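Local coordinates for yfhH hypothetical protein (Bacillus subtilis, PDB 1SF9) that is of unknown function but is thought to act as a transcriptional regulator and forms a homodimer, at residues 93-98 / 103-108; 26-31 / 38-43. All coordinates share one frame; numbering follows the deposited sequence. Where two conformers were deposited one is given.

Interaction 1: residues 93-98 / 103-108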
loop_
_atom_site.group_PDB
_atom_site.type_symbol
_atom_site.label_atom_id
_atom_site.label_comp_id
_atom_site.label_asym_id
_atom_site.label_seq_id
_atom_site.Cartn_x
_atom_site.Cartn_y
_atom_site.Cartn_z
ATOM N N ASP A 93 13.627 -7.151 4.868
ATOM C CA ASP A 93 13.060 -8.336 4.220
ATOM C C ASP A 93 13.068 -8.243 2.677
ATOM O O ASP A 93 13.088 -7.146 2.104
ATOM C CB ASP A 93 11.597 -8.530 4.661
ATOM C CG ASP A 93 11.441 -8.867 6.139
ATOM O OD1 ASP A 93 10.273 -8.929 6.596
ATOM O OD2 ASP A 93 12.454 -9.074 6.846
ATOM N N GLU A 94 13.019 -9.408 2.036
ATOM C CA GLU A 94 12.991 -9.549 0.563
ATOM C C GLU A 94 11.706 -10.286 0.244
ATOM O O GLU A 94 11.322 -11.213 0.959
ATOM C CB GLU A 94 14.195 -10.358 0.060
ATOM C CG GLU A 94 15.476 -9.512 0.007
ATOM C CD GLU A 94 16.692 -10.255 -0.546
ATOM O OE1 GLU A 94 16.545 -11.306 -1.214
ATOM O OE2 GLU A 94 17.818 -9.765 -0.304
ATOM N N PHE A 95 11.042 -9.853 -0.819
ATOM C CA PHE A 95 9.758 -10.415 -1.201
ATOM C C PHE A 95 9.794 -10.838 -2.661
ATOM O O PHE A 95 10.093 -10.041 -3.542
ATOM C CB PHE A 95 8.704 -9.323 -0.986
ATOM C CG PHE A 95 7.287 -9.757 -1.253
ATOM C CD1 PHE A 95 6.684 -9.491 -2.469
ATOM C CD2 PHE A 95 6.530 -10.365 -0.248
ATOM C CE1 PHE A 95 5.344 -9.819 -2.679
ATOM C CE2 PHE A 95 5.185 -10.697 -0.458
ATOM C CZ PHE A 95 4.594 -10.417 -1.668
ATOM N N THR A 96 9.475 -12.094 -2.896
ATOM C CA THR A 96 9.430 -12.638 -4.245
ATOM C C THR A 96 7.983 -12.622 -4.725
ATOM O O THR A 96 7.088 -13.130 -4.053
ATOM C CB THR A 96 9.979 -14.075 -4.243
ATOM O OG1 THR A 96 11.332 -14.052 -3.735
ATOM C CG2 THR A 96 9.928 -14.675 -5.650
ATOM N N ILE A 97 7.754 -12.045 -5.900
ATOM C CA ILE A 97 6.400 -11.962 -6.428
ATOM C C ILE A 97 5.935 -13.270 -7.086
ATOM O O ILE A 97 6.664 -13.865 -7.871
ATOM C CB ILE A 97 6.300 -10.850 -7.482
ATOM C CG1 ILE A 97 6.607 -9.504 -6.822
ATOM C CG2 ILE A 97 4.873 -10.805 -8.107
ATOM C CD1 ILE A 97 6.319 -8.296 -7.758
ATOM N N SER A 98 4.726 -13.708 -6.750
ATOM C CA SER A 98 4.138 -14.905 -7.359
ATOM C C SER A 98 3.286 -14.414 -8.531
ATOM O O SER A 98 3.339 -14.957 -9.651
ATOM C CB SER A 98 3.279 -15.678 -6.361
ATOM O OG SER A 98 4.099 -16.253 -5.338
ATOM N N VAL A 103 -3.549 -3.539 -7.499
ATOM C CA VAL A 103 -2.320 -2.829 -7.149
ATOM C C VAL A 103 -1.490 -3.623 -6.136
ATOM O O VAL A 103 -0.577 -3.085 -5.517
ATOM C CB VAL A 103 -2.610 -1.398 -6.582
ATOM C CG1 VAL A 103 -3.388 -0.589 -7.630
ATOM C CG2 VAL A 103 -3.373 -1.466 -5.288
ATOM N N PHE A 104 -1.795 -4.906 -5.991
ATOM C CA PHE A 104 -1.032 -5.726 -5.048
ATOM C C PHE A 104 -0.175 -6.767 -5.720
ATOM O O PHE A 104 -0.437 -7.220 -6.843
ATOM C CB PHE A 104 -1.973 -6.451 -4.073
ATOM C CG PHE A 104 -2.669 -5.534 -3.105
ATOM C CD1 PHE A 104 -2.061 -5.214 -1.900
ATOM C CD2 PHE A 104 -3.895 -4.943 -3.433
ATOM C CE1 PHE A 104 -2.673 -4.289 -1.009
ATOM C CE2 PHE A 104 -4.510 -4.026 -2.555
ATOM C CZ PHE A 104 -3.891 -3.703 -1.352
ATOM N N ALA A 105 0.897 -7.118 -5.028
ATOM C CA ALA A 105 1.738 -8.193 -5.489
ATOM C C ALA A 105 1.520 -9.316 -4.467
ATOM O O ALA A 105 1.688 -9.131 -3.257
ATOM C CB ALA A 105 3.202 -7.771 -5.499
ATOM N N TRP A 106 1.113 -10.476 -4.968
ATOM C CA TRP A 106 0.949 -11.647 -4.115
ATOM C C TRP A 106 2.255 -12.420 -4.233
ATOM O O TRP A 106 2.774 -12.612 -5.341
ATOM C CB TRP A 106 -0.219 -12.499 -4.595
ATOM C CG TRP A 106 -1.524 -11.876 -4.239
ATOM C CD1 TRP A 106 -2.193 -10.919 -4.936
ATOM C CD2 TRP A 106 -2.286 -12.115 -3.047
ATOM N NE1 TRP A 106 -3.339 -10.538 -4.251
ATOM C CE2 TRP A 106 -3.411 -11.260 -3.091
ATOM C CE3 TRP A 106 -2.121 -12.965 -1.952
ATOM C CZ2 TRP A 106 -4.380 -11.236 -2.076
ATOM C CZ3 TRP A 106 -3.091 -12.944 -0.935
ATOM C CH2 TRP A 106 -4.199 -12.084 -1.009
ATOM N N GLY A 107 2.791 -12.851 -3.098
ATOM C CA GLY A 107 4.060 -13.561 -3.146
ATOM C C GLY A 107 4.441 -13.982 -1.746
ATOM O O GLY A 107 3.573 -14.263 -0.933
ATOM N N TYR A 108 5.733 -14.050 -1.464
ATOM C CA TYR A 108 6.166 -14.438 -0.132
ATOM C C TYR A 108 7.502 -13.798 0.239
ATOM O O TYR A 108 8.330 -13.438 -0.610
ATOM C CB TYR A 108 6.333 -15.972 -0.026
ATOM C CG TYR A 108 7.279 -16.534 -1.055
ATOM C CD1 TYR A 108 6.822 -16.852 -2.342
ATOM C CD2 TYR A 108 8.644 -16.686 -0.764
ATOM C CE1 TYR A 108 7.711 -17.312 -3.338
ATOM C CE2 TYR A 108 9.536 -17.144 -1.745
ATOM C CZ TYR A 108 9.064 -17.457 -3.021
ATOM O OH TYR A 108 9.937 -17.949 -3.974
HETATM O O HOH W 1 12.334 -16.635 -3.583
#
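The side chains of Thr-96 and Tyr-108 run alongside each other on one face of the sheet. The CB of Thr-96 sits over one face of the Tyr-108 ring, 4.1 Å from its centroid and displaced toward the hydroxyl end, a CH-pi contact. Tyr-108 gets there because its CG stands between the backbone N and the carbonyl carbon (chi1 56°), which leans the ring over its neighbour. CG2 of Thr-96 also reaches the phenolic OH, and one water joins the two polar ends, 2.8 Å from both Thr-96 OG1 and Tyr-108 OH. Thr-96 OG1 is bonded to Thr-85 OG1 on the next strand as well. An alanine in place of Tyr-108 would probably strip Thr-96 of the aromatic surface against its CB and leave the water with one of its two holders missing.

Beneath these side chains runs an antiparallel beta hairpin, so strongly twisted that residues 94-98 and 104-108 run at 113° to each other. Thr-96 and Tyr-108 form a hydrogen-bonded pair: Thr-96 N to Tyr-108 O is 2.9 Å, and Tyr-108 N to Thr-96 O is 3.1 Å. Ser-98 N continues the pattern to Trp-106 O. In the non-hydrogen-bonded pair next to it Ile-97 faces Gly-107, whose bare CA comes within 3.2 Å of Thr-96 O.

Phe-95 has its CG anti to the backbone N (chi1 -176°), which carries the ring across to the partner strand. Its CZ lies 3.3 Å from Gly-107 N, while Tyr-108 N stands over one face of the ring. CE1 of Phe-95 and CD1 of Ile-97 both meet the Ala-105 methyl, the latter at 3.9 Å. Leu-119 and Val-88, from strands 115-120 and 85-88, also touch the Phe-95 side chain.

Interaction 2: residues 26-31 / 38-43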
loop_
_atom_site.group_PDB
_atom_site.type_symbol
_atom_site.label_atom_id
_atom_site.label_comp_id
_atom_site.label_asym_id
_atom_site.label_seq_id
_atom_site.Cartn_x
_atom_site.Cartn_y
_atom_site.Cartn_z
ATOM N N GLU A 26 -10.437 2.053 -2.549
ATOM C CA GLU A 26 -9.869 1.442 -3.742
ATOM C C GLU A 26 -10.724 1.792 -4.957
ATOM O O GLU A 26 -10.196 2.103 -6.010
ATOM C CB GLU A 26 -9.737 -0.068 -3.544
ATOM C CG GLU A 26 -8.756 -0.382 -2.406
ATOM C CD GLU A 26 -8.427 -1.862 -2.252
ATOM O OE1 GLU A 26 -7.609 -2.196 -1.367
ATOM O OE2 GLU A 26 -8.977 -2.694 -3.008
ATOM N N LYS A 27 -12.048 1.783 -4.803
ATOM C CA LYS A 27 -12.913 2.112 -5.935
ATOM C C LYS A 27 -12.652 3.554 -6.356
ATOM O O LYS A 27 -12.551 3.873 -7.541
ATOM C CB LYS A 27 -14.382 1.946 -5.521
ATOM C CG LYS A 27 -15.411 2.204 -6.617
ATOM C CD LYS A 27 -16.814 2.023 -6.049
ATOM C CE LYS A 27 -17.902 2.308 -7.075
ATOM N NZ LYS A 27 -17.840 1.346 -8.211
ATOM N N ARG A 28 -12.543 4.424 -5.368
ATOM C CA ARG A 28 -12.309 5.837 -5.618
ATOM C C ARG A 28 -10.961 6.072 -6.306
ATOM O O ARG A 28 -10.891 6.747 -7.331
ATOM C CB ARG A 28 -12.375 6.597 -4.291
ATOM C CG ARG A 28 -12.307 8.087 -4.428
ATOM C CD ARG A 28 -12.497 8.769 -3.081
ATOM N NE ARG A 28 -12.144 10.183 -3.160
ATOM C CZ ARG A 28 -11.131 10.734 -2.500
ATOM N NH1 ARG A 28 -10.374 9.988 -1.711
ATOM N NH2 ARG A 28 -10.874 12.030 -2.632
ATOM N N TYR A 29 -9.899 5.489 -5.753
ATOM C CA TYR A 29 -8.563 5.667 -6.329
ATOM C C TYR A 29 -8.439 5.082 -7.733
ATOM O O TYR A 29 -7.723 5.618 -8.569
ATOM C CB TYR A 29 -7.481 5.010 -5.444
ATOM C CG TYR A 29 -7.232 5.686 -4.116
ATOM C CD1 TYR A 29 -6.330 5.134 -3.195
ATOM C CD2 TYR A 29 -7.859 6.887 -3.787
ATOM C CE1 TYR A 29 -6.061 5.770 -1.983
ATOM C CE2 TYR A 29 -7.595 7.533 -2.595
ATOM C CZ TYR A 29 -6.692 6.966 -1.693
ATOM O OH TYR A 29 -6.422 7.595 -0.512
ATOM N N SER A 30 -9.131 3.977 -7.979
ATOM C CA SER A 30 -9.063 3.303 -9.274
ATOM C C SER A 30 -9.606 4.160 -10.409
ATOM O O SER A 30 -9.306 3.912 -11.567
ATOM C CB SER A 30 -9.832 1.984 -9.238
ATOM O OG SER A 30 -11.244 2.191 -9.191
ATOM N N GLN A 31 -10.395 5.168 -10.063
ATOM C CA GLN A 31 -11.006 6.030 -11.070
ATOM C C GLN A 31 -10.339 7.398 -11.173
ATOM O O GLN A 31 -10.707 8.219 -12.021
ATOM C CB GLN A 31 -12.493 6.190 -10.748
ATOM C CG GLN A 31 -13.271 4.875 -10.824
ATOM C CD GLN A 31 -14.681 4.996 -10.290
ATOM O OE1 GLN A 31 -14.896 5.165 -9.088
ATOM N NE2 GLN A 31 -15.657 4.917 -11.186
ATOM N N ASN A 38 -2.061 12.538 -7.138
ATOM C CA ASN A 38 -1.026 13.376 -6.546
ATOM C C ASN A 38 -1.643 14.384 -5.580
ATOM O O ASN A 38 -1.050 14.674 -4.545
ATOM C CB ASN A 38 -0.242 14.130 -7.622
ATOM C CG ASN A 38 0.692 13.232 -8.397
ATOM O OD1 ASN A 38 1.357 12.381 -7.830
ATOM N ND2 ASN A 38 0.762 13.440 -9.707
ATOM N N THR A 39 -2.806 14.932 -5.926
ATOM C CA THR A 39 -3.486 15.899 -5.048
ATOM C C THR A 39 -3.893 15.199 -3.750
ATOM O O THR A 39 -3.705 15.723 -2.663
ATOM C CB THR A 39 -4.726 16.484 -5.739
ATOM O OG1 THR A 39 -4.302 17.183 -6.913
ATOM C CG2 THR A 39 -5.447 17.461 -4.826
ATOM N N GLU A 40 -4.448 14.002 -3.882
ATOM C CA GLU A 40 -4.872 13.204 -2.724
ATOM C C GLU A 40 -3.692 12.908 -1.800
ATOM O O GLU A 40 -3.803 13.035 -0.576
ATOM C CB GLU A 40 -5.476 11.882 -3.201
ATOM C CG GLU A 40 -5.721 10.850 -2.096
ATOM C CD GLU A 40 -6.905 11.200 -1.228
ATOM O OE1 GLU A 40 -7.308 10.371 -0.372
ATOM O OE2 GLU A 40 -7.445 12.312 -1.407
ATOM N N ILE A 41 -2.564 12.518 -2.385
ATOM C CA ILE A 41 -1.373 12.204 -1.609
ATOM C C ILE A 41 -0.848 13.455 -0.904
ATOM O O ILE A 41 -0.427 13.401 0.240
ATOM C CB ILE A 41 -0.278 11.569 -2.503
ATOM C CG1 ILE A 41 -0.723 10.152 -2.897
ATOM C CG2 ILE A 41 1.067 11.473 -1.746
ATOM C CD1 ILE A 41 0.044 9.564 -4.060
ATOM N N ALA A 42 -0.902 14.601 -1.580
ATOM C CA ALA A 42 -0.437 15.834 -0.937
ATOM C C ALA A 42 -1.314 16.183 0.261
ATOM O O ALA A 42 -0.808 16.589 1.313
ATOM C CB ALA A 42 -0.446 16.989 -1.963
ATOM N N LEU A 43 -2.633 16.046 0.111
ATOM C CA LEU A 43 -3.551 16.355 1.195
ATOM C C LEU A 43 -3.342 15.386 2.360
ATOM O O LEU A 43 -3.311 15.795 3.518
ATOM C CB LEU A 43 -4.988 16.290 0.710
ATOM C CG LEU A 43 -5.391 17.430 -0.234
ATOM C CD1 LEU A 43 -6.826 17.257 -0.714
ATOM C CD2 LEU A 43 -5.238 18.763 0.498
#
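Tyr-29 and Glu-40 mark the closest backbone approach here, and even so their CA atoms are 9.1 Å apart, so the helices meet through long side chains and not through their backbones. The motif is a helical hairpin: helix 17-30 is followed by a short turn, and helix 34-53 sets off in a roughly opposite direction. Near the end of the first helix, Ser-30 OG bonds back to Lys-27 O at 2.7 Å. Helix 57-74 packs against both arms, meeting Glu-26 through Tyr-73 and Ile-41 through Ala-70 and Leu-74.

Everything that crosses between the two segments converges on the side chain of Glu-40, chiefly its carboxylate. Its CG is anti to the backbone N (chi1 169°), but the chain bends at the next bond and swings the carboxylate toward the first helix. Tyr-29 meets it nearly at a right angle, the ring and carboxylate planes 68° apart, with OE1 arriving at the edge of the ring, in the ring's plane. CG of Glu-40 rests near Tyr-29 CE2, at 3.8 Å. Tyr-29 and Glu-40 were each modelled in two conformers, so this geometry holds for one of them. A bound platinum ion lies about 4 Å from the Tyr-29 side chain.

From its exposed position, Arg-28 stretches out fully from CG to NE and brings its guanidinium to the same oxygen. Arg-28 NH1 and Glu-40 OE1, 3.4 Å apart, make a salt bridge whose hydrogen bond is weak, and NH2 stays 3.7 Å from OE2. OE1 lies at the guanidinium's edge, near its plane, which is steeply turned from that of the carboxylate. The stronger grip is the tyrosine's: Tyr-29 OH donates at 2.9 Å to Glu-40 OE1, which accepts on its anti lone pair, facing away from OE2.

How the interactions relate
Interaction 2 comes first along the chain, within the helical N-terminal half, and closes well before interaction 1 opens in the antiparallel sheet that follows. Their centres are 23 Å apart, on opposite sides of the chain's centre. Helix 57-74 lies between them in sequence and touches both: Met-69 meets Val-103 and Phe-104 where strand 104-109 begins, just after Val-103, while Tyr-73 meets Val-103 and also Glu-26 on helix 17-30. The segments themselves meet at one point, where Phe-104 CE2 packs 3.8 Å from Glu-26 OE1. One contact thus joins helix to helix, the other strand to strand, and the helical and sheet parts adjoin along this seam.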